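Local atomic coordinates of short-chain dehydrogenase/reductase SDR (Burkholderia phymatum, PDB entry 5IG2), a protein that binds NAD and, like other short-chain dehydrogenases/reductases, probably catalyses oxidation or reduction at CH-OH groups with a nicotinamide cofactor. Residues E11-K15 against L37-L41; F26-F30 against L95-A99; E64-V68 against A84-F89; V78-A82 against H128-F133; T175-Y179 against R257-L261. All coordinates share one frame; numbering follows the deposited sequence.

The five contacts surround one parallel sheet of Rossmann type, with strand order 3-2-1-4-5-6-7. Contact 1 opens first and crosses contact 2, whose second segment follows both segments of contact 3; contact 4 crosses contacts 2 and 3; contact 5 follows last. Contacts 1 and 3 touch through neighbouring strands 40-45 and 65-69, and contacts 3 and 4 share helix 75-89. Contact 4 also touches contacts 2 and 5. The span runs from one outer strand of the chain's sheet to the other: the centres of contacts 3 and 5 lie about 27 Å apart. Contact 2, nearest the middle of the chain, holds NAD, while contacts 4 and 5 both reach the third subunit.

Contact 1. Residues E11-K15 against L37-L41; sequences EFDGK and LGMKL
Gly14 N donates to Gly38 O (2.9 Å) and Lys40 N to Lys15 O (2.8 Å), two backbone bonds that tie the loop before strand 16-20 to the link between helix 25-36 and strand 40-45. Both chains turn at glycines with positive phi: Gly14 lies in the type II turn from Phe12 to Lys15, and Gly38 closes the helix in a Schellman motif. A CA-H...O contact adds Asp13 CA to Leu37 O at 3.2 Å. Phe12, with CG anti to its carbonyl carbon (chi1 -59°), runs side by side with Leu37, whose CD1 covers one ring face in a CH-pi contact, 4.2 Å from the centroid. Met39 SD approaches the same ring obliquely, 3.9 Å from Phe12 CD1, as a Met-aromatic contact. A bend at chi3 (75°) then carries Met39 CE back to Lys15 CB, 3.7 Å away. Phe250 of helix 242-254 touches Phe12, Leu37 and Met39, and Leu94 of strand 94-97 meets Phe12 and Met39. Beyond the contact, Lys40 pairs with Ala17 of strand 16-20, and Leu41 pairs with Glu64 and Ile66 on the other flank of its strand.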
# COMPACT_ATOMS: atom_id res chain seq x y z
N GLU B 11 47.22 -31.36 0.08
CA GLU B 11 47.23 -29.90 0.16
C GLU B 11 46.75 -29.30 -1.16
O GLU B 11 47.19 -29.72 -2.24
CB GLU B 11 48.63 -29.40 0.50
CG GLU B 11 49.13 -29.86 1.86
CD GLU B 11 50.65 -29.79 2.02
OE1 GLU B 11 51.32 -29.05 1.25
OE2 GLU B 11 51.17 -30.48 2.93
N PHE B 12 45.86 -28.33 -1.07
CA PHE B 12 45.29 -27.69 -2.25
C PHE B 12 45.76 -26.26 -2.47
O PHE B 12 45.99 -25.86 -3.62
CB PHE B 12 43.75 -27.70 -2.16
CG PHE B 12 43.16 -29.08 -2.06
CD1 PHE B 12 42.97 -29.85 -3.19
CD2 PHE B 12 42.77 -29.59 -0.83
CE1 PHE B 12 42.42 -31.12 -3.09
CE2 PHE B 12 42.22 -30.85 -0.73
CZ PHE B 12 42.03 -31.61 -1.86
N ASP B 13 45.89 -25.47 -1.41
CA ASP B 13 46.16 -24.05 -1.58
C ASP B 13 47.49 -23.84 -2.28
O ASP B 13 48.52 -24.39 -1.86
CB ASP B 13 46.16 -23.36 -0.21
CG ASP B 13 46.06 -21.85 -0.32
OD1 ASP B 13 46.31 -21.30 -1.41
OD2 ASP B 13 45.75 -21.21 0.71
N GLY B 14 47.48 -23.06 -3.36
CA GLY B 14 48.66 -22.82 -4.16
C GLY B 14 48.99 -23.89 -5.18
O GLY B 14 49.95 -23.71 -5.95
N LYS B 15 48.25 -25.00 -5.21
CA LYS B 15 48.46 -26.08 -6.17
C LYS B 15 47.67 -25.83 -7.46
O LYS B 15 46.77 -24.99 -7.52
CB LYS B 15 48.06 -27.42 -5.56
CG LYS B 15 48.71 -27.71 -4.22
CD LYS B 15 50.20 -27.79 -4.33
CE LYS B 15 50.82 -28.18 -3.01
NZ LYS B 15 52.30 -28.31 -3.15
N LEU B 37 39.61 -22.94 -2.53
CA LEU B 37 40.69 -23.50 -1.75
C LEU B 37 42.03 -22.86 -2.08
O LEU B 37 43.04 -23.23 -1.47
CB LEU B 37 40.78 -25.02 -1.98
CG LEU B 37 39.58 -25.82 -1.45
CD1 LEU B 37 39.72 -27.29 -1.81
CD2 LEU B 37 39.41 -25.62 0.06
N GLY B 38 42.06 -21.92 -3.02
CA GLY B 38 43.29 -21.26 -3.38
C GLY B 38 44.07 -21.94 -4.48
O GLY B 38 45.27 -21.65 -4.64
N MET B 39 43.45 -22.83 -5.24
CA MET B 39 44.14 -23.49 -6.34
C MET B 39 44.23 -22.58 -7.56
O MET B 39 43.35 -21.76 -7.81
CB MET B 39 43.44 -24.79 -6.73
CG MET B 39 43.17 -25.75 -5.58
SD MET B 39 42.84 -27.41 -6.23
CE MET B 39 44.53 -27.86 -6.67
N LYS B 40 45.32 -22.74 -8.31
CA LYS B 40 45.43 -22.16 -9.65
C LYS B 40 44.74 -23.08 -10.64
O LYS B 40 44.85 -24.30 -10.54
CB LYS B 40 46.90 -21.97 -10.02
CG LYS B 40 47.66 -21.09 -9.03
CD LYS B 40 49.16 -21.18 -9.21
CE LYS B 40 49.87 -20.34 -8.18
NZ LYS B 40 51.32 -20.22 -8.47
N LEU B 41 43.99 -22.50 -11.58
CA LEU B 41 43.05 -23.27 -12.40
C LEU B 41 43.43 -23.22 -13.87
O LEU B 41 43.65 -22.14 -14.42
CB LEU B 41 41.62 -22.77 -12.23
CG LEU B 41 41.07 -22.78 -10.81
CD1 LEU B 41 39.69 -22.15 -10.78
CD2 LEU B 41 41.05 -24.21 -10.25

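Contact 2. Residues F26-F30 against L95-A99; sequences FGRAF and LFNNA. With NAD (nicotinamide-adenine-dinucleotide), chain F.
Phe30 and Phe96 form an offset stack, with ring centroids 4.4 Å apart and planes at 24°. The overlap is at the rims: Phe30 CD2 meets Phe96 CD2 at 3.4 Å, while the opposite face of Phe30 is covered by Phe26 O from one turn earlier in the helix. Polar links run through water and cofactor. Gly27 N and Asn98 ND2 are both donors and do not bond each other; each gives its hydrogen to water 1, at 2.9 Å from Asn98 ND2, and this water also binds NAD O1N. The same phosphate oxygen, NAD O1N, accepts a direct bond from Phe26 N (2.9 Å), so a backbone N-H at the start of helix 25-36 and a bridging water grip it together. NAD O3D donates to Asn98 O at 2.9 Å. The amide of Asn98, with CG anti to the backbone N (chi1 168°), places OD1 in plane at the edge of the Phe26 ring, where Thr149 OG1 also bonds it. NAD O2N lies over one face of that ring. Gly27 closes the glycine-rich TGxxxGxG motif, and residues 97-99 begin the NNAG motif of this family. Strand 94-97 lies between strands 16-20 and 144-149, and helix 242-254 packs on Phe26 and Phe96 from outside the two segments.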
# COMPACT_ATOMS: atom_id res chain seq x y z
N PHE B 26 29.64 -30.54 -13.45
CA PHE B 26 30.64 -30.92 -12.46
C PHE B 26 31.94 -30.14 -12.65
O PHE B 26 32.55 -29.69 -11.68
CB PHE B 26 30.97 -32.41 -12.52
CG PHE B 26 29.81 -33.33 -12.25
CD1 PHE B 26 28.67 -32.90 -11.58
CD2 PHE B 26 29.86 -34.66 -12.68
CE1 PHE B 26 27.61 -33.77 -11.35
CE2 PHE B 26 28.81 -35.53 -12.45
CZ PHE B 26 27.69 -35.08 -11.78
N GLY B 27 32.40 -30.02 -13.89
CA GLY B 27 33.68 -29.37 -14.12
C GLY B 27 33.70 -27.95 -13.60
O GLY B 27 34.65 -27.53 -12.91
N ARG B 28 32.65 -27.19 -13.91
CA ARG B 28 32.52 -25.83 -13.39
C ARG B 28 32.52 -25.82 -11.87
O ARG B 28 33.15 -24.95 -11.25
CB ARG B 28 31.25 -25.21 -13.95
CG ARG B 28 30.97 -23.81 -13.50
CD ARG B 28 29.71 -23.32 -14.22
NE ARG B 28 29.32 -21.96 -13.86
CZ ARG B 28 28.51 -21.66 -12.84
NH1 ARG B 28 28.02 -22.62 -12.07
NH2 ARG B 28 28.21 -20.40 -12.59
N ALA B 29 31.83 -26.78 -11.25
CA ALA B 29 31.78 -26.85 -9.79
C ALA B 29 33.14 -27.22 -9.19
O ALA B 29 33.52 -26.70 -8.13
CB ALA B 29 30.70 -27.85 -9.36
N PHE B 30 33.87 -28.13 -9.84
CA PHE B 30 35.25 -28.41 -9.43
C PHE B 30 36.09 -27.13 -9.47
O PHE B 30 36.89 -26.88 -8.56
CB PHE B 30 35.89 -29.46 -10.34
CG PHE B 30 35.24 -30.82 -10.29
CD1 PHE B 30 34.58 -31.26 -9.15
CD2 PHE B 30 35.32 -31.67 -11.39
CE1 PHE B 30 34.00 -32.54 -9.12
CE2 PHE B 30 34.74 -32.93 -11.37
CZ PHE B 30 34.08 -33.37 -10.24
N LEU B 95 44.30 -33.39 -11.62
CA LEU B 95 43.72 -33.52 -12.95
C LEU B 95 42.34 -34.14 -12.82
O LEU B 95 42.21 -35.22 -12.24
CB LEU B 95 44.59 -34.38 -13.87
CG LEU B 95 43.95 -34.74 -15.22
CD1 LEU B 95 43.76 -33.49 -16.08
CD2 LEU B 95 44.78 -35.77 -15.97
N PHE B 96 41.33 -33.47 -13.36
CA PHE B 96 39.97 -33.99 -13.42
C PHE B 96 39.68 -34.34 -14.88
O PHE B 96 39.41 -33.45 -15.69
CB PHE B 96 38.95 -32.97 -12.91
CG PHE B 96 39.03 -32.68 -11.44
CD1 PHE B 96 39.89 -31.71 -10.96
CD2 PHE B 96 38.21 -33.34 -10.54
CE1 PHE B 96 39.95 -31.42 -9.60
CE2 PHE B 96 38.27 -33.06 -9.19
CZ PHE B 96 39.14 -32.10 -8.72
N ASN B 97 39.73 -35.64 -15.22
CA ASN B 97 39.32 -36.09 -16.56
C ASN B 97 37.81 -36.29 -16.51
O ASN B 97 37.30 -37.38 -16.23
CB ASN B 97 40.04 -37.38 -16.97
CG ASN B 97 41.55 -37.20 -17.14
OD1 ASN B 97 42.01 -36.34 -17.90
ND2 ASN B 97 42.32 -38.03 -16.45
N ASN B 98 37.09 -35.22 -16.79
CA ASN B 98 35.69 -35.10 -16.42
C ASN B 98 34.74 -34.86 -17.59
O ASN B 98 33.57 -35.25 -17.51
CB ASN B 98 35.54 -33.97 -15.38
CG ASN B 98 34.09 -33.58 -15.13
OD1 ASN B 98 33.33 -34.29 -14.47
ND2 ASN B 98 33.71 -32.43 -15.66
N ALA B 99 35.20 -34.25 -18.68
CA ALA B 99 34.35 -34.08 -19.86
C ALA B 99 33.71 -35.40 -20.25
O ALA B 99 34.32 -36.47 -20.16
CB ALA B 99 35.16 -33.53 -21.04
PA NAD F . 27.77 -31.06 -18.68
O1A NAD F . 27.18 -31.13 -20.04
O2A NAD F . 27.12 -29.99 -17.79
O5B NAD F . 29.34 -30.85 -18.67
C5B NAD F . 30.20 -31.65 -19.52
C4B NAD F . 31.07 -30.69 -20.28
O4B NAD F . 31.98 -31.45 -21.12
C3B NAD F . 30.33 -29.71 -21.21
O3B NAD F . 30.66 -28.36 -20.91
C2B NAD F . 30.81 -30.10 -22.61
O2B NAD F . 30.95 -28.97 -23.47
C1B NAD F . 32.17 -30.70 -22.30
N9A NAD F . 32.69 -31.58 -23.34
C8A NAD F . 31.99 -32.49 -24.09
N7A NAD F . 32.70 -33.06 -25.04
C5A NAD F . 33.95 -32.49 -24.90
C6A NAD F . 35.15 -32.66 -25.61
N6A NAD F . 35.27 -33.42 -26.70
N1A NAD F . 36.24 -31.97 -25.19
C2A NAD F . 36.11 -31.15 -24.14
N3A NAD F . 35.02 -30.89 -23.40
C4A NAD F . 33.97 -31.59 -23.84
O3 NAD F . 27.62 -32.47 -17.96
PN NAD F . 28.21 -33.04 -16.59
O1N NAD F . 28.81 -31.94 -15.80
O2N NAD F . 27.15 -33.87 -15.99
O5D NAD F . 29.34 -34.00 -17.18
C5D NAD F . 30.59 -34.20 -16.48
C4D NAD F . 30.83 -35.69 -16.36
O4D NAD F . 29.92 -36.26 -15.39
C3D NAD F . 30.64 -36.49 -17.65
O3D NAD F . 31.70 -37.43 -17.78
C2D NAD F . 29.32 -37.24 -17.40
O2D NAD F . 29.28 -38.44 -18.15
C1D NAD F . 29.45 -37.47 -15.91
N1N NAD F . 28.16 -37.86 -15.15
C2N NAD F . 27.13 -37.00 -15.16
C3N NAD F . 25.97 -37.30 -14.46
C7N NAD F . 24.84 -36.34 -14.28
O7N NAD F . 23.73 -36.76 -13.95
N7N NAD F . 25.05 -35.07 -14.61
C4N NAD F . 25.92 -38.49 -13.75
C5N NAD F . 27.01 -39.35 -13.75
C6N NAD F . 28.13 -39.02 -14.47
O HOH W 1 31.24 -31.04 -16.35

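Contact 3. Residues E64-V68 against A84-F89; sequences EVIGV and AALEAF
Ile66 reaches Ala88 because chi1 (65°) sets CG1 in the crowded position between backbone N and carbonyl carbon, and an extended chi2 carries CD1 out to Ala88 CB at 3.7 Å. From the helix, Phe89 has CG anti to its carbonyl carbon (chi1 -59°), which brings the far end of the ring to the strand. Phe89 CZ comes within 3.9 Å of Glu64 O, and Val65 N faces the ring edge near its plane. Glu64 OE1 approaches Phe89 CE1 obliquely at 3.8 Å; the carboxylate is turned steeply against the ring. Ile66 CD1 also lies 3.8 Å from Ala84 O, so this methyl fits between successive turns of the helix. Further along, Val68 CG2 meets Ala84 CB at 4.0 Å. The small alanines at 84 and 88 let the branched strand residues come close to the helix surface, while Phe89 fills the wider approach at the helix end. No hydrogen bond crosses the contact; cohesion is apolar. Helix 84-89 runs nearly antiparallel to strand 65-68 (157°), with axes 10.0 Å apart. Phe89 also packs on Val42 of strand 40-45 and Val16 of strand 16-20, so the helix end covers three adjacent strands. This is the beta-alpha half of a beta-alpha-beta crossover: strand 65-69, helix 75-89, then strand 94-97 on the far side of strands 40-45 and 16-20, the switch in strand order that defines a Rossmann fold.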
# COMPACT_ATOMS: atom_id res chain seq x y z
N GLU B 64 43.25 -17.23 -9.90
CA GLU B 64 44.26 -17.37 -10.95
C GLU B 64 43.82 -18.50 -11.86
O GLU B 64 43.88 -19.67 -11.48
CB GLU B 64 45.63 -17.68 -10.37
CG GLU B 64 46.35 -16.56 -9.71
CD GLU B 64 47.74 -16.98 -9.30
OE1 GLU B 64 48.62 -17.05 -10.19
OE2 GLU B 64 47.94 -17.29 -8.11
N VAL B 65 43.41 -18.17 -13.08
CA VAL B 65 42.73 -19.12 -13.95
C VAL B 65 43.08 -18.80 -15.40
O VAL B 65 43.19 -17.63 -15.78
CB VAL B 65 41.21 -19.09 -13.71
CG1 VAL B 65 40.68 -17.67 -13.84
CG2 VAL B 65 40.47 -20.01 -14.68
N ILE B 66 43.29 -19.85 -16.19
CA ILE B 66 43.31 -19.72 -17.65
C ILE B 66 42.30 -20.70 -18.23
O ILE B 66 42.03 -21.76 -17.65
CB ILE B 66 44.71 -19.96 -18.26
CG1 ILE B 66 45.16 -21.41 -18.04
CG2 ILE B 66 45.71 -18.96 -17.72
CD1 ILE B 66 46.44 -21.77 -18.77
N GLY B 67 41.73 -20.33 -19.37
CA GLY B 67 40.81 -21.19 -20.09
C GLY B 67 41.38 -21.56 -21.45
O GLY B 67 41.86 -20.69 -22.19
N VAL B 68 41.35 -22.84 -21.79
CA VAL B 68 41.96 -23.34 -23.01
C VAL B 68 40.93 -24.21 -23.71
O VAL B 68 40.63 -25.32 -23.25
CB VAL B 68 43.23 -24.15 -22.72
CG1 VAL B 68 43.86 -24.66 -24.04
CG2 VAL B 68 44.24 -23.34 -21.91
N ALA B 84 50.06 -25.66 -22.01
CA ALA B 84 49.55 -24.39 -21.51
C ALA B 84 49.55 -24.35 -19.99
O ALA B 84 49.87 -23.32 -19.38
CB ALA B 84 48.15 -24.14 -22.06
N ALA B 85 49.21 -25.48 -19.35
CA ALA B 85 49.25 -25.55 -17.90
C ALA B 85 50.66 -25.27 -17.37
O ALA B 85 50.85 -24.42 -16.50
CB ALA B 85 48.77 -26.92 -17.44
N LEU B 86 51.65 -25.99 -17.90
CA LEU B 86 53.02 -25.83 -17.44
C LEU B 86 53.55 -24.44 -17.76
O LEU B 86 54.29 -23.85 -16.96
CB LEU B 86 53.91 -26.90 -18.06
CG LEU B 86 53.54 -28.34 -17.67
CD1 LEU B 86 54.45 -29.35 -18.35
CD2 LEU B 86 53.57 -28.52 -16.16
N GLU B 87 53.17 -23.89 -18.92
CA GLU B 87 53.62 -22.55 -19.28
C GLU B 87 53.04 -21.49 -18.33
O GLU B 87 53.74 -20.55 -17.94
CB GLU B 87 53.26 -22.26 -20.74
CG GLU B 87 53.52 -20.83 -21.21
CD GLU B 87 54.97 -20.38 -21.05
OE1 GLU B 87 55.20 -19.17 -20.85
OE2 GLU B 87 55.87 -21.24 -21.14
N ALA B 88 51.78 -21.65 -17.92
CA ALA B 88 51.17 -20.66 -17.04
C ALA B 88 51.59 -20.83 -15.59
O ALA B 88 51.82 -19.85 -14.89
CB ALA B 88 49.64 -20.72 -17.15
N PHE B 89 51.68 -22.07 -15.10
CA PHE B 89 51.86 -22.28 -13.67
C PHE B 89 52.99 -23.22 -13.29
O PHE B 89 53.23 -23.42 -12.10
CB PHE B 89 50.55 -22.80 -13.04
CG PHE B 89 49.38 -21.88 -13.23
CD1 PHE B 89 49.43 -20.58 -12.75
CD2 PHE B 89 48.23 -22.32 -13.86
CE1 PHE B 89 48.34 -19.73 -12.90
CE2 PHE B 89 47.14 -21.47 -14.03
CZ PHE B 89 47.20 -20.18 -13.54

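Contact 4. Residues V78-A82 against H128-F133; sequences VQALA and HGVRVF
Gln79 OE1 and Arg131 NH1 are joined through water 2, which donates to the amide oxygen and accepts from the guanidinium, 3.0 Å from each. The water lies in the guanidinium plane, at its edge. Gln79 bends at chi2 (66°), which turns its amide along the helix, where NE2 bonds Asp83 OD1, and sets OE1 3.8 Å from Val132 CG2. Next to this water-bridged pair the contact is apolar. Val78 is a knob in a hole made by His128, Gly129, Val132 and Phe133. Its CG2 touches His128 CB at 3.7 Å, while CG1, anti to the backbone N, reaches Phe133 CE2 at 4.0 Å. One turn on, Ala82 CB meets both Val132 CG1 and Phe133 CE1 at 3.5 Å; the small residue leaves room for the ring and the methyl against its CB. The axes of the short segments 78-82 and 128-133 pass 9.5 Å apart and cross at -44°. Leu81 CG adds a looser touch on Phe133 CZ, 4.3 Å away. Leu81 and Phe133 both continue onto Val18 of strand 16-20, and so bind the helix pair to the sheet. His128 and Arg131 also pack on Ala112 and Ser110 of the third subunit. The chemistry divides accordingly: interlocking hydrocarbon surfaces hold the helices together, while the polar ends of Gln79 and Arg131 are linked at one border by water and by no direct bond between them.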
# COMPACT_ATOMS: atom_id res chain seq x y z
N VAL B 78 45.00 -32.42 -26.01
CA VAL B 78 45.27 -32.70 -24.60
C VAL B 78 46.72 -32.39 -24.28
O VAL B 78 47.03 -31.78 -23.25
CB VAL B 78 44.90 -34.15 -24.27
CG1 VAL B 78 45.25 -34.47 -22.82
CG2 VAL B 78 43.43 -34.38 -24.57
N GLN B 79 47.64 -32.77 -25.17
CA GLN B 79 49.04 -32.40 -24.99
C GLN B 79 49.21 -30.89 -24.95
O GLN B 79 49.99 -30.36 -24.15
CB GLN B 79 49.90 -33.01 -26.09
CG GLN B 79 51.39 -32.70 -25.95
CD GLN B 79 52.01 -33.34 -24.71
OE1 GLN B 79 52.03 -34.57 -24.58
NE2 GLN B 79 52.53 -32.51 -23.81
N ALA B 80 48.48 -30.17 -25.81
CA ALA B 80 48.56 -28.71 -25.81
C ALA B 80 48.04 -28.13 -24.50
O ALA B 80 48.55 -27.10 -24.03
CB ALA B 80 47.79 -28.14 -27.00
N LEU B 81 47.04 -28.78 -23.90
CA LEU B 81 46.51 -28.33 -22.62
C LEU B 81 47.55 -28.47 -21.51
O LEU B 81 47.69 -27.57 -20.67
CB LEU B 81 45.25 -29.14 -22.29
CG LEU B 81 44.59 -28.86 -20.94
CD1 LEU B 81 44.05 -27.43 -20.89
CD2 LEU B 81 43.50 -29.89 -20.64
N ALA B 82 48.28 -29.59 -21.48
CA ALA B 82 49.37 -29.73 -20.53
C ALA B 82 50.43 -28.66 -20.75
O ALA B 82 50.94 -28.07 -19.79
CB ALA B 82 49.99 -31.12 -20.62
N HIS B 128 43.84 -40.02 -22.94
CA HIS B 128 44.82 -38.99 -23.27
C HIS B 128 45.23 -38.23 -22.01
O HIS B 128 46.41 -37.91 -21.83
CB HIS B 128 44.26 -38.01 -24.29
CG HIS B 128 44.00 -38.60 -25.64
ND1 HIS B 128 44.86 -39.48 -26.26
CD2 HIS B 128 42.98 -38.39 -26.51
CE1 HIS B 128 44.38 -39.80 -27.44
NE2 HIS B 128 43.24 -39.15 -27.63
N GLY B 129 44.26 -37.91 -21.15
CA GLY B 129 44.58 -37.21 -19.91
C GLY B 129 45.59 -37.97 -19.07
O GLY B 129 46.61 -37.43 -18.66
N VAL B 130 45.33 -39.26 -18.85
CA VAL B 130 46.26 -40.08 -18.07
C VAL B 130 47.62 -40.16 -18.76
O VAL B 130 48.67 -39.94 -18.14
CB VAL B 130 45.67 -41.48 -17.85
CG1 VAL B 130 46.74 -42.45 -17.33
CG2 VAL B 130 44.47 -41.38 -16.90
N ARG B 131 47.61 -40.46 -20.07
CA ARG B 131 48.86 -40.63 -20.81
C ARG B 131 49.71 -39.36 -20.80
O ARG B 131 50.94 -39.43 -20.66
CB ARG B 131 48.56 -41.05 -22.25
CG ARG B 131 49.78 -41.19 -23.13
CD ARG B 131 49.40 -41.63 -24.53
NE ARG B 131 48.41 -40.74 -25.14
CZ ARG B 131 48.70 -39.56 -25.68
NH1 ARG B 131 49.96 -39.13 -25.69
NH2 ARG B 131 47.74 -38.82 -26.21
N VAL B 132 49.08 -38.20 -20.94
CA VAL B 132 49.82 -36.96 -21.03
C VAL B 132 50.28 -36.48 -19.65
O VAL B 132 51.43 -36.09 -19.47
CB VAL B 132 48.98 -35.89 -21.75
CG1 VAL B 132 49.61 -34.52 -21.56
CG2 VAL B 132 48.86 -36.24 -23.24
N PHE B 133 49.38 -36.52 -18.67
CA PHE B 133 49.66 -35.84 -17.41
C PHE B 133 50.31 -36.73 -16.36
O PHE B 133 51.07 -36.23 -15.52
CB PHE B 133 48.37 -35.24 -16.83
CG PHE B 133 47.88 -34.02 -17.56
CD1 PHE B 133 48.33 -32.76 -17.20
CD2 PHE B 133 46.97 -34.14 -18.60
CE1 PHE B 133 47.87 -31.63 -17.87
CE2 PHE B 133 46.51 -33.01 -19.27
CZ PHE B 133 46.96 -31.76 -18.90
O HOH W 2 51.11 -36.56 -26.59

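Contact 5. Residues T175-Y179 against R257-L261; sequences TETLY and RFYIL
Phe258 buries the most surface here, lying end-on against the turn of helix 162-185 that carries Thr175, Glu176 and Tyr179. With CG anti to the backbone N (chi1 179°), its ring projects against the helix, and its edge meets backbone atoms near the ring plane: CE1 is 3.4 Å from Thr175 O, and CZ is 3.5 Å from Glu176 N. Thr175 CG2 closes on Phe258 CE1 at 3.6 Å. Glu176 is the second carrier of the contact. Its CG packs against Phe258 CE2, and its extended chain delivers OE2 to Tyr259 OH, which donates a short 2.6 Å bond. The hydroxyl meets OE2 from above the carboxylate plane, 54° out of it, while OE2 lies in the plane of the tyrosine ring. OE1 is held by Arg273 and Ser157 of the third subunit, so both oxygens of this buried carboxylate are engaged, and the salt bridge probably helps keep it ionised. Tyr179 supplies the third surface: its ring meets that of Phe258 obliquely, centroids 5.4 Å apart, with CD2 touching Phe258 CD1 at 3.7 Å. Phe258 CD2 in turn covers the centre of one face of Tyr259. Helix 162-185 thus packs against strand 259-260, the outer strand of the sheet within this chain, whose neighbour, strand 189-194, pairs with Phe258 and Ile260 and touches Tyr179 through Cys191.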
# COMPACT_ATOMS: atom_id res chain seq x y z
N THR B 175 40.55 -46.90 -14.39
CA THR B 175 40.96 -46.15 -13.22
C THR B 175 41.35 -47.09 -12.08
O THR B 175 42.31 -46.82 -11.35
CB THR B 175 39.84 -45.18 -12.80
OG1 THR B 175 39.43 -44.40 -13.94
CG2 THR B 175 40.31 -44.23 -11.66
N GLU B 176 40.61 -48.19 -11.92
CA GLU B 176 41.01 -49.20 -10.95
C GLU B 176 42.40 -49.74 -11.27
O GLU B 176 43.21 -49.96 -10.36
CB GLU B 176 39.99 -50.34 -10.92
CG GLU B 176 38.65 -49.97 -10.29
CD GLU B 176 37.61 -51.08 -10.42
OE1 GLU B 176 37.88 -52.10 -11.11
OE2 GLU B 176 36.52 -50.95 -9.82
N THR B 177 42.68 -49.97 -12.56
CA THR B 177 44.00 -50.46 -12.93
C THR B 177 45.07 -49.41 -12.67
O THR B 177 46.17 -49.73 -12.20
CB THR B 177 44.04 -50.87 -14.39
OG1 THR B 177 42.91 -51.69 -14.69
CG2 THR B 177 45.33 -51.66 -14.66
N LEU B 178 44.76 -48.15 -13.00
CA LEU B 178 45.70 -47.07 -12.74
C LEU B 178 46.04 -46.99 -11.25
O LEU B 178 47.19 -46.70 -10.89
CB LEU B 178 45.10 -45.75 -13.22
CG LEU B 178 45.90 -44.47 -12.97
CD1 LEU B 178 47.22 -44.50 -13.73
CD2 LEU B 178 45.05 -43.24 -13.35
N TYR B 179 45.06 -47.25 -10.39
CA TYR B 179 45.31 -47.25 -8.95
C TYR B 179 46.42 -48.24 -8.60
O TYR B 179 47.34 -47.92 -7.84
CB TYR B 179 44.02 -47.58 -8.18
CG TYR B 179 44.23 -47.77 -6.69
CD1 TYR B 179 44.56 -49.02 -6.18
CD2 TYR B 179 44.11 -46.70 -5.80
CE1 TYR B 179 44.77 -49.21 -4.82
CE2 TYR B 179 44.32 -46.88 -4.44
CZ TYR B 179 44.65 -48.14 -3.96
OH TYR B 179 44.85 -48.36 -2.62
N ARG B 257 40.85 -41.16 -1.03
CA ARG B 257 39.94 -42.29 -1.17
C ARG B 257 39.65 -42.54 -2.64
O ARG B 257 39.40 -41.60 -3.40
CB ARG B 257 38.64 -42.01 -0.41
CG ARG B 257 37.64 -43.15 -0.52
CD ARG B 257 36.45 -42.97 0.41
NE ARG B 257 35.34 -42.26 -0.22
CZ ARG B 257 34.95 -41.04 0.11
NH1 ARG B 257 35.57 -40.36 1.07
NH2 ARG B 257 33.92 -40.49 -0.52
N PHE B 258 39.67 -43.81 -3.04
CA PHE B 258 39.54 -44.14 -4.46
C PHE B 258 38.09 -44.03 -4.96
O PHE B 258 37.81 -43.29 -5.90
CB PHE B 258 40.09 -45.55 -4.73
CG PHE B 258 39.97 -45.96 -6.17
CD1 PHE B 258 40.88 -45.50 -7.11
CD2 PHE B 258 38.92 -46.76 -6.60
CE1 PHE B 258 40.76 -45.85 -8.45
CE2 PHE B 258 38.79 -47.11 -7.94
CZ PHE B 258 39.72 -46.65 -8.86
N TYR B 259 37.17 -44.79 -4.36
CA TYR B 259 35.79 -44.81 -4.83
C TYR B 259 35.02 -43.63 -4.27
O TYR B 259 34.90 -43.49 -3.05
CB TYR B 259 35.08 -46.10 -4.43
CG TYR B 259 35.56 -47.32 -5.16
CD1 TYR B 259 35.20 -47.53 -6.50
CD2 TYR B 259 36.38 -48.26 -4.54
CE1 TYR B 259 35.64 -48.65 -7.18
CE2 TYR B 259 36.83 -49.39 -5.22
CZ TYR B 259 36.46 -49.57 -6.54
OH TYR B 259 36.89 -50.69 -7.21
N ILE B 260 34.47 -42.80 -5.14
CA ILE B 260 33.63 -41.69 -4.71
C ILE B 260 32.22 -41.95 -5.22
O ILE B 260 31.92 -41.69 -6.39
CB ILE B 260 34.17 -40.34 -5.19
CG1 ILE B 260 35.69 -40.31 -5.00
CG2 ILE B 260 33.46 -39.23 -4.43
CD1 ILE B 260 36.39 -39.14 -5.67
N LEU B 261 31.36 -42.47 -4.35
CA LEU B 261 29.96 -42.72 -4.66
C LEU B 261 29.16 -41.63 -3.95
O LEU B 261 28.79 -41.77 -2.79
CB LEU B 261 29.52 -44.11 -4.21
CG LEU B 261 29.65 -45.26 -5.20
CD1 LEU B 261 31.04 -45.36 -5.80
CD2 LEU B 261 29.29 -46.58 -4.52